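Long-range contact in glycine betaine/carnitine/choline ABC transporter (Staphylococcus aureus subsp. aureus Mu50, PDB 3O66), which probably captures glycine betaine, carnitine or choline as the substrate-binding component of an ABC transporter that imports such compounds: residues S17-R29 with M253-P267. Numbering follows the deposited sequence.
Sequences STSESQIISHMLR and MQRLNYEADGKGKEP
Ile23 fits as a knob into a hole lined by Leu256, Asn257, Ala260 and Pro267. Its CG1 branch stands anti to the carbonyl carbon (chi1 -66°), which carries CD1 over to the second helix, 3.5 Å from Leu256 O and 4.0 Å from Ala260 CB. Pro267 closes the hole from the other flank: its CB lies 3.8 Å from Ile23 CG1, the two side chains crossing at about a right angle, and 3.6 Å from Gln22 CB, where the side chains run alongside each other. At the upstream end of 253-261, selenomethionine Met253 bends at chi2 and chi3, bringing SE to 3.9 Å from Glu20 CG and CE beside the same carbon. Two polar bonds join the two segments. Asn257 ND2 donates to Glu20 OE1 (3.0 Å, 158°), meeting its anti lone pair, with carboxylate and amide nearly coplanar; on the more exposed side the bond from Ser19 OG to Asp261 OD1 is modelled very short, at 2.5 Å, a length that is doubtful. The axes of 19-29 and 253-261 cross at 102°. In this two-lobed periplasmic-binding-protein fold, helix 19-35 directly follows strand 12-16 of one five-stranded sheet, and helices 250-261 and 267-277 pack against helix 19-35. After the chain turns at Gly264, which has positive phi, Pro267 opens helix 267-277, whose Phe274 and Leu275 touch Met27. Thr18 caps the start of 19-29, its OG1 accepting from Ser21 N. Farther out, Thr198, just after strand 192-196 of the other sheet, links both polar groups to the second lobe: its OG1 bonds Glu20 OE1 and its carbonyl takes Asn257 ND2, while Tyr70 and Asn114 hold Glu20 OE2. A bound acetate, probably from the crystallisation liquor, lies about 3 Å from the nearest side-chain atom of Asn257.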
ATOM      1  N   SER A  17      -6.660   9.212  -5.332  1.00 28.31           N
ATOM      2  CA  SER A  17      -8.104   9.065  -5.066  1.00 30.12           C
ATOM      3  C   SER A  17      -8.503   7.855  -4.202  1.00 30.44           C
ATOM      4  O   SER A  17      -9.700   7.667  -3.907  1.00 32.86           O
ATOM      5  CB  SER A  17      -8.932   9.112  -6.381  1.00 32.32           C
ATOM      6  OG  SER A  17      -8.369   8.242  -7.356  1.00 35.38           O
ATOM      7  N   THR A  18      -7.531   7.077  -3.745  1.00 28.98           N
ATOM      8  CA  THR A  18      -7.799   5.859  -2.967  1.00 28.06           C
ATOM      9  C   THR A  18      -8.017   6.259  -1.516  1.00 27.32           C
ATOM     10  O   THR A  18      -7.443   7.253  -1.061  1.00 26.24           O
ATOM     11  CB  THR A  18      -6.617   4.880  -3.018  1.00 27.76           C
ATOM     12  OG1 THR A  18      -5.458   5.476  -2.394  1.00 26.54           O
ATOM     13  CG2 THR A  18      -6.286   4.498  -4.465  1.00 28.02           C
ATOM     14  N   SER A  19      -8.876   5.532  -0.809  1.00 26.64           N
ATOM     15  CA  SER A  19      -9.100   5.818   0.615  1.00 26.61           C
ATOM     16  C   SER A  19      -7.810   5.682   1.404  1.00 24.73           C
ATOM     17  O   SER A  19      -7.538   6.468   2.294  1.00 24.00           O
ATOM     18  CB  SER A  19     -10.166   4.898   1.214  1.00 26.41           C
ATOM     19  OG  SER A  19     -11.383   5.141   0.551  1.00 29.10           O
ATOM     20  N   GLU A  20      -7.004   4.698   1.038  1.00 23.81           N
ATOM     21  CA  GLU A  20      -5.753   4.459   1.697  1.00 23.39           C
ATOM     22  C   GLU A  20      -4.841   5.695   1.700  1.00 22.96           C
ATOM     23  O   GLU A  20      -4.337   6.123   2.759  1.00 21.89           O
ATOM     24  CB  GLU A  20      -5.045   3.316   0.994  1.00 23.69           C
ATOM     25  CG  GLU A  20      -3.751   2.940   1.675  1.00 25.48           C
ATOM     26  CD  GLU A  20      -3.267   1.573   1.233  1.00 26.43           C
ATOM     27  OE1 GLU A  20      -3.980   0.584   1.512  1.00 26.68           O
ATOM     28  OE2 GLU A  20      -2.192   1.504   0.614  1.00 25.12           O
ATOM     29  N   SER A  21      -4.610   6.248   0.514  1.00 22.78           N
ATOM     30  CA  SER A  21      -3.813   7.464   0.388  1.00 22.61           C
ATOM     31  C   SER A  21      -4.451   8.635   1.142  1.00 23.23           C
ATOM     32  O   SER A  21      -3.745   9.427   1.808  1.00 23.32           O
ATOM     33  CB  SER A  21      -3.598   7.812  -1.077  1.00 22.40           C
ATOM     34  OG  SER A  21      -2.975   9.072  -1.185  1.00 23.43           O
ATOM     35  N   GLN A  22      -5.777   8.743   1.063  1.00 23.25           N
ATOM     36  CA  GLN A  22      -6.452   9.858   1.728  1.00 23.88           C
ATOM     37  C   GLN A  22      -6.369   9.749   3.259  1.00 23.23           C
ATOM     38  O   GLN A  22      -6.117  10.752   3.934  1.00 23.90           O
ATOM     39  CB  GLN A  22      -7.876  10.036   1.226  1.00 24.70           C
ATOM     40  CG  GLN A  22      -7.894  10.340  -0.288  1.00 28.01           C
ATOM     41  CD  GLN A  22      -9.269  10.303  -0.872  1.00 34.10           C
ATOM     42  OE1 GLN A  22     -10.136   9.538  -0.428  1.00 36.36           O
ATOM     43  NE2 GLN A  22      -9.492  11.129  -1.893  1.00 36.05           N
ATOM     44  N   ILE A  23      -6.570   8.550   3.781  1.00 20.96           N
ATOM     45  CA  ILE A  23      -6.402   8.287   5.228  1.00 20.97           C
ATOM     46  C   ILE A  23      -5.008   8.718   5.729  1.00 20.66           C
ATOM     47  O   ILE A  23      -4.894   9.552   6.661  1.00 21.14           O
ATOM     48  CB  ILE A  23      -6.739   6.814   5.600  1.00 20.58           C
ATOM     49  CG1 ILE A  23      -8.228   6.529   5.368  1.00 21.05           C
ATOM     50  CG2 ILE A  23      -6.329   6.460   7.136  1.00 19.84           C
ATOM     51  CD1 ILE A  23      -8.565   5.013   5.276  1.00 20.61           C
ATOM     52  N   ILE A  24      -3.961   8.174   5.118  0.50 19.69           N
ATOM     53  CA  ILE A  24      -2.587   8.480   5.545  0.50 19.66           C
ATOM     54  C   ILE A  24      -2.187   9.937   5.259  0.50 19.43           C
ATOM     55  O   ILE A  24      -1.469  10.544   6.049  0.50 19.68           O
ATOM     56  CB  ILE A  24      -1.601   7.530   4.901  0.50 18.72           C
ATOM     57  CG1 ILE A  24      -2.006   6.081   5.180  0.50 18.47           C
ATOM     58  CG2 ILE A  24      -0.175   7.808   5.399  0.50 19.76           C
ATOM     59  CD1 ILE A  24      -1.288   5.094   4.282  0.50 17.22           C
ATOM     60  N   SER A  25      -2.653  10.507   4.149  1.00 19.74           N
ATOM     61  CA  SER A  25      -2.412  11.955   3.902  1.00 20.22           C
ATOM     62  C   SER A  25      -3.065  12.857   4.943  1.00 21.03           C
ATOM     63  O   SER A  25      -2.467  13.837   5.408  1.00 20.66           O
ATOM     64  CB  SER A  25      -2.839  12.352   2.489  1.00 20.07           C
ATOM     65  OG  SER A  25      -2.127  11.559   1.563  1.00 22.18           O
ATOM     66  N   HIS A  26      -4.288  12.513   5.346  1.00 21.64           N
ATOM     67  CA  HIS A  26      -4.947  13.306   6.371  1.00 22.48           C
ATOM     68  C   HIS A  26      -4.303  13.074   7.709  1.00 22.31           C
ATOM     69  O   HIS A  26      -4.309  13.977   8.547  1.00 23.53           O
ATOM     70  CB  HIS A  26      -6.449  12.981   6.464  1.00 22.87           C
ATOM     71  CG  HIS A  26      -7.261  13.718   5.461  1.00 24.87           C
ATOM     72  ND1 HIS A  26      -7.448  15.082   5.513  1.00 26.98           N
ATOM     73  CD2 HIS A  26      -7.897  13.292   4.346  1.00 26.35           C
ATOM     74  CE1 HIS A  26      -8.183  15.463   4.484  1.00 27.91           C
ATOM     75  NE2 HIS A  26      -8.470  14.393   3.761  1.00 27.53           N
HETATM   76  N   MSE A  27      -3.739  11.881   7.907  1.00 21.31           N
HETATM   77  CA  MSE A  27      -3.098  11.553   9.168  1.00 22.23           C
HETATM   78  C   MSE A  27      -1.839  12.399   9.323  1.00 22.49           C
HETATM   79  O   MSE A  27      -1.628  12.995  10.386  1.00 22.20           O
HETATM   80  CB  MSE A  27      -2.812  10.049   9.239  1.00 21.55           C
HETATM   81  CG  MSE A  27      -2.408   9.523  10.568  1.00 23.17           C
HETATM   82 SE   MSE A  27      -1.964   7.610  10.356  0.75 25.24          SE
HETATM   83  CE  MSE A  27      -3.725   6.822   9.992  1.00 23.36           C
ATOM     84  N   LEU A  28      -1.063  12.533   8.237  1.00 21.95           N
ATOM     85  CA  LEU A  28       0.118  13.415   8.254  1.00 23.35           C
ATOM     86  C   LEU A  28      -0.301  14.855   8.472  1.00 23.82           C
ATOM     87  O   LEU A  28       0.337  15.577   9.238  1.00 23.86           O
ATOM     88  CB  LEU A  28       0.930  13.305   6.954  1.00 23.59           C
ATOM     89  CG  LEU A  28       1.720  12.004   6.779  1.00 26.06           C
ATOM     90  CD1 LEU A  28       2.274  11.938   5.358  1.00 25.61           C
ATOM     91  CD2 LEU A  28       2.851  11.890   7.800  1.00 29.27           C
ATOM     92  N   ARG A  29      -1.395  15.271   7.832  1.00 24.08           N
ATOM     93  CA  ARG A  29      -1.838  16.673   7.950  1.00 24.20           C
ATOM     94  C   ARG A  29      -2.176  16.983   9.414  1.00 23.85           C
ATOM     95  O   ARG A  29      -1.756  18.028   9.972  1.00 24.09           O
ATOM     96  CB  ARG A  29      -3.056  16.954   7.041  1.00 24.57           C
ATOM     97  CG  ARG A  29      -3.704  18.316   7.295  1.00 25.51           C
ATOM     98  CD  ARG A  29      -4.964  18.487   6.434  1.00 28.91           C
ATOM     99  NE  ARG A  29      -6.058  17.578   6.829  1.00 28.28           N
ATOM    100  CZ  ARG A  29      -6.936  17.824   7.794  1.00 28.32           C
ATOM    101  NH1 ARG A  29      -6.881  18.957   8.487  1.00 27.89           N
ATOM    102  NH2 ARG A  29      -7.891  16.937   8.059  1.00 27.89           N
HETATM  103  N   MSE A 253      -4.048  -1.505   8.296  1.00 19.89           N
HETATM  104  CA  MSE A 253      -4.420  -0.751   7.080  1.00 20.25           C
HETATM  105  C   MSE A 253      -5.701  -1.318   6.492  1.00 20.48           C
HETATM  106  O   MSE A 253      -6.515  -0.550   5.986  1.00 21.16           O
HETATM  107  CB  MSE A 253      -3.310  -0.810   6.019  1.00 19.55           C
HETATM  108  CG  MSE A 253      -3.467   0.225   4.851  1.00 20.37           C
HETATM  109 SE   MSE A 253      -3.388   2.090   5.513  0.75 22.96          SE
HETATM  110  CE  MSE A 253      -5.281   2.572   5.375  1.00 19.87           C
ATOM    111  N   GLN A 254      -5.852  -2.648   6.515  1.00 19.52           N
ATOM    112  CA  GLN A 254      -7.098  -3.276   6.075  1.00 20.17           C
ATOM    113  C   GLN A 254      -8.267  -2.740   6.894  1.00 20.36           C
ATOM    114  O   GLN A 254      -9.286  -2.312   6.319  1.00 21.92           O
ATOM    115  CB  GLN A 254      -7.037  -4.798   6.187  1.00 19.84           C
ATOM    116  CG  GLN A 254      -6.067  -5.483   5.188  1.00 19.48           C
ATOM    117  CD  GLN A 254      -5.647  -6.844   5.687  1.00 20.41           C
ATOM    118  OE1 GLN A 254      -6.121  -7.294   6.739  1.00 19.66           O
ATOM    119  NE2 GLN A 254      -4.770  -7.519   4.943  1.00 19.20           N
ATOM    120  N   ARG A 255      -8.098  -2.711   8.224  1.00 19.92           N
ATOM    121  CA  ARG A 255      -9.132  -2.189   9.115  1.00 20.61           C
ATOM    122  C   ARG A 255      -9.454  -0.723   8.868  1.00 20.57           C
ATOM    123  O   ARG A 255     -10.627  -0.328   8.895  1.00 21.11           O
ATOM    124  CB  ARG A 255      -8.795  -2.391  10.620  1.00 21.62           C
ATOM    125  CG  ARG A 255      -9.035  -3.829  11.126  1.00 23.87           C
ATOM    126  CD  ARG A 255      -8.755  -3.951  12.654  1.00 25.01           C
ATOM    127  NE  ARG A 255      -7.319  -3.879  12.930  1.00 26.28           N
ATOM    128  CZ  ARG A 255      -6.478  -4.913  12.856  1.00 25.34           C
ATOM    129  NH1 ARG A 255      -5.197  -4.728  13.119  1.00 24.64           N
ATOM    130  NH2 ARG A 255      -6.909  -6.125  12.502  1.00 25.71           N
ATOM    131  N   LEU A 256      -8.425   0.092   8.666  1.00 20.23           N
ATOM    132  CA  LEU A 256      -8.632   1.514   8.422  1.00 20.71           C
ATOM    133  C   LEU A 256      -9.342   1.700   7.097  1.00 20.40           C
ATOM    134  O   LEU A 256     -10.286   2.482   6.997  1.00 21.50           O
ATOM    135  CB  LEU A 256      -7.283   2.269   8.424  1.00 19.74           C
ATOM    136  CG  LEU A 256      -6.618   2.338   9.800  1.00 23.82           C
ATOM    137  CD1 LEU A 256      -5.192   2.886   9.633  1.00 23.80           C
ATOM    138  CD2 LEU A 256      -7.456   3.165  10.822  1.00 26.35           C
ATOM    139  N   ASN A 257      -8.904   0.972   6.072  1.00 19.41           N
ATOM    140  CA  ASN A 257      -9.596   1.070   4.771  1.00 20.22           C
ATOM    141  C   ASN A 257     -11.073   0.689   4.894  1.00 20.90           C
ATOM    142  O   ASN A 257     -11.937   1.285   4.239  1.00 21.54           O
ATOM    143  CB  ASN A 257      -8.927   0.214   3.715  1.00 20.05           C
ATOM    144  CG  ASN A 257      -7.738   0.904   3.091  1.00 22.05           C
ATOM    145  OD1 ASN A 257      -7.727   2.147   2.930  1.00 23.82           O
ATOM    146  ND2 ASN A 257      -6.713   0.127   2.759  1.00 22.92           N
ATOM    147  N   TYR A 258     -11.359  -0.300   5.737  1.00 21.25           N
ATOM    148  CA  TYR A 258     -12.737  -0.761   5.930  1.00 23.32           C
ATOM    149  C   TYR A 258     -13.588   0.370   6.517  1.00 24.56           C
ATOM    150  O   TYR A 258     -14.768   0.552   6.142  1.00 25.53           O
ATOM    151  CB  TYR A 258     -12.752  -1.996   6.839  1.00 23.43           C
ATOM    152  CG  TYR A 258     -14.117  -2.542   7.231  1.00 28.88           C
ATOM    153  CD1 TYR A 258     -15.148  -2.655   6.304  1.00 33.27           C
ATOM    154  CD2 TYR A 258     -14.338  -3.016   8.527  1.00 33.22           C
ATOM    155  CE1 TYR A 258     -16.404  -3.180   6.668  1.00 35.52           C
ATOM    156  CE2 TYR A 258     -15.566  -3.545   8.903  1.00 38.25           C
ATOM    157  CZ  TYR A 258     -16.592  -3.626   7.970  1.00 38.90           C
ATOM    158  OH  TYR A 258     -17.796  -4.149   8.364  1.00 43.72           O
ATOM    159  N   GLU A 259     -12.990   1.119   7.440  1.00 24.98           N
ATOM    160  CA  GLU A 259     -13.671   2.226   8.108  1.00 26.19           C
ATOM    161  C   GLU A 259     -14.131   3.247   7.055  1.00 26.94           C
ATOM    162  O   GLU A 259     -15.207   3.817   7.177  1.00 27.84           O
ATOM    163  CB  GLU A 259     -12.732   2.910   9.109  1.00 24.98           C
ATOM    164  CG  GLU A 259     -12.373   2.078  10.349  1.00 27.76           C
ATOM    165  CD  GLU A 259     -13.545   1.817  11.257  1.00 31.42           C
ATOM    166  OE1 GLU A 259     -14.145   2.783  11.783  1.00 33.50           O
ATOM    167  OE2 GLU A 259     -13.862   0.623  11.462  1.00 33.73           O
ATOM    168  N   ALA A 260     -13.290   3.503   6.051  1.00 26.46           N
ATOM    169  CA  ALA A 260     -13.666   4.462   4.992  1.00 28.18           C
ATOM    170  C   ALA A 260     -14.560   3.877   3.885  1.00 30.17           C
ATOM    171  O   ALA A 260     -15.567   4.463   3.524  1.00 31.51           O
ATOM    172  CB  ALA A 260     -12.437   5.132   4.405  1.00 26.80           C
ATOM    173  N   ASP A 261     -14.215   2.702   3.395  1.00 31.36           N
ATOM    174  CA  ASP A 261     -14.886   2.103   2.231  1.00 33.93           C
ATOM    175  C   ASP A 261     -16.097   1.254   2.559  1.00 35.16           C
ATOM    176  O   ASP A 261     -17.058   1.241   1.798  1.00 38.02           O
ATOM    177  CB  ASP A 261     -13.904   1.256   1.425  1.00 34.06           C
ATOM    178  CG  ASP A 261     -12.840   2.079   0.751  1.00 36.13           C
ATOM    179  OD1 ASP A 261     -13.051   3.292   0.493  1.00 38.40           O
ATOM    180  OD2 ASP A 261     -11.769   1.498   0.487  1.00 38.32           O
ATOM    181  N   GLY A 262     -16.043   0.518   3.662  1.00 34.88           N
ATOM    182  CA  GLY A 262     -17.177  -0.308   4.121  1.00 35.20           C
ATOM    183  C   GLY A 262     -18.117   0.442   5.054  1.00 35.84           C
ATOM    184  O   GLY A 262     -19.342   0.292   4.959  1.00 37.18           O
ATOM    185  N   LYS A 263     -17.575   1.246   5.968  1.00 34.16           N
ATOM    186  CA  LYS A 263     -18.457   1.968   6.902  1.00 34.59           C
ATOM    187  C   LYS A 263     -18.756   3.391   6.422  1.00 34.06           C
ATOM    188  O   LYS A 263     -19.529   4.110   7.035  1.00 34.23           O
ATOM    189  CB  LYS A 263     -17.890   1.978   8.330  1.00 34.55           C
ATOM    190  CG  LYS A 263     -17.367   0.620   8.844  1.00 36.25           C
ATOM    191  CD  LYS A 263     -17.078   0.679  10.340  1.00 38.07           C
ATOM    192  CE  LYS A 263     -16.639  -0.672  10.870  1.00 38.83           C
ATOM    193  NZ  LYS A 263     -16.182  -0.583  12.283  1.00 39.54           N
ATOM    194  N   GLY A 264     -18.130   3.790   5.323  1.00 32.99           N
ATOM    195  CA  GLY A 264     -18.420   5.067   4.670  1.00 33.71           C
ATOM    196  C   GLY A 264     -17.942   6.321   5.404  1.00 33.51           C
ATOM    197  O   GLY A 264     -18.427   7.435   5.123  1.00 34.70           O
ATOM    198  N   LYS A 265     -17.023   6.169   6.357  1.00 31.64           N
ATOM    199  CA  LYS A 265     -16.508   7.326   7.082  1.00 31.12           C
ATOM    200  C   LYS A 265     -15.551   8.133   6.191  1.00 30.10           C
ATOM    201  O   LYS A 265     -14.856   7.563   5.347  1.00 29.11           O
ATOM    202  CB  LYS A 265     -15.816   6.899   8.388  1.00 30.46           C
ATOM    203  CG  LYS A 265     -16.745   6.157   9.385  1.00 32.40           C
ATOM    204  CD  LYS A 265     -15.962   5.716  10.646  1.00 33.97           C
ATOM    205  CE  LYS A 265     -16.888   5.133  11.726  1.00 38.23           C
ATOM    206  NZ  LYS A 265     -16.121   4.845  12.977  1.00 40.70           N
ATOM    207  N   GLU A 266     -15.530   9.456   6.372  1.00 29.92           N
ATOM    208  CA  GLU A 266     -14.490  10.301   5.772  1.00 29.42           C
ATOM    209  C   GLU A 266     -13.052   9.861   6.147  1.00 26.99           C
ATOM    210  O   GLU A 266     -12.757   9.626   7.319  1.00 26.21           O
ATOM    211  CB  GLU A 266     -14.703  11.755   6.194  1.00 30.70           C
ATOM    212  CG  GLU A 266     -15.902  12.429   5.510  1.00 35.09           C
ATOM    213  CD  GLU A 266     -15.714  12.582   4.004  1.00 39.04           C
ATOM    214  OE1 GLU A 266     -14.556  12.631   3.503  1.00 37.04           O
ATOM    215  OE2 GLU A 266     -16.747  12.667   3.321  1.00 42.77           O
ATOM    216  N   PRO A 267     -12.150   9.764   5.157  1.00 25.56           N
ATOM    217  CA  PRO A 267     -10.737   9.483   5.470  1.00 23.95           C
ATOM    218  C   PRO A 267     -10.145  10.422   6.550  1.00 23.66           C
ATOM    219  O   PRO A 267      -9.360   9.947   7.386  1.00 22.96           O
ATOM    220  CB  PRO A 267     -10.045   9.685   4.138  1.00 24.12           C
ATOM    221  CG  PRO A 267     -11.125   9.246   3.103  1.00 23.99           C
ATOM    222  CD  PRO A 267     -12.415   9.760   3.699  1.00 26.04           C
TER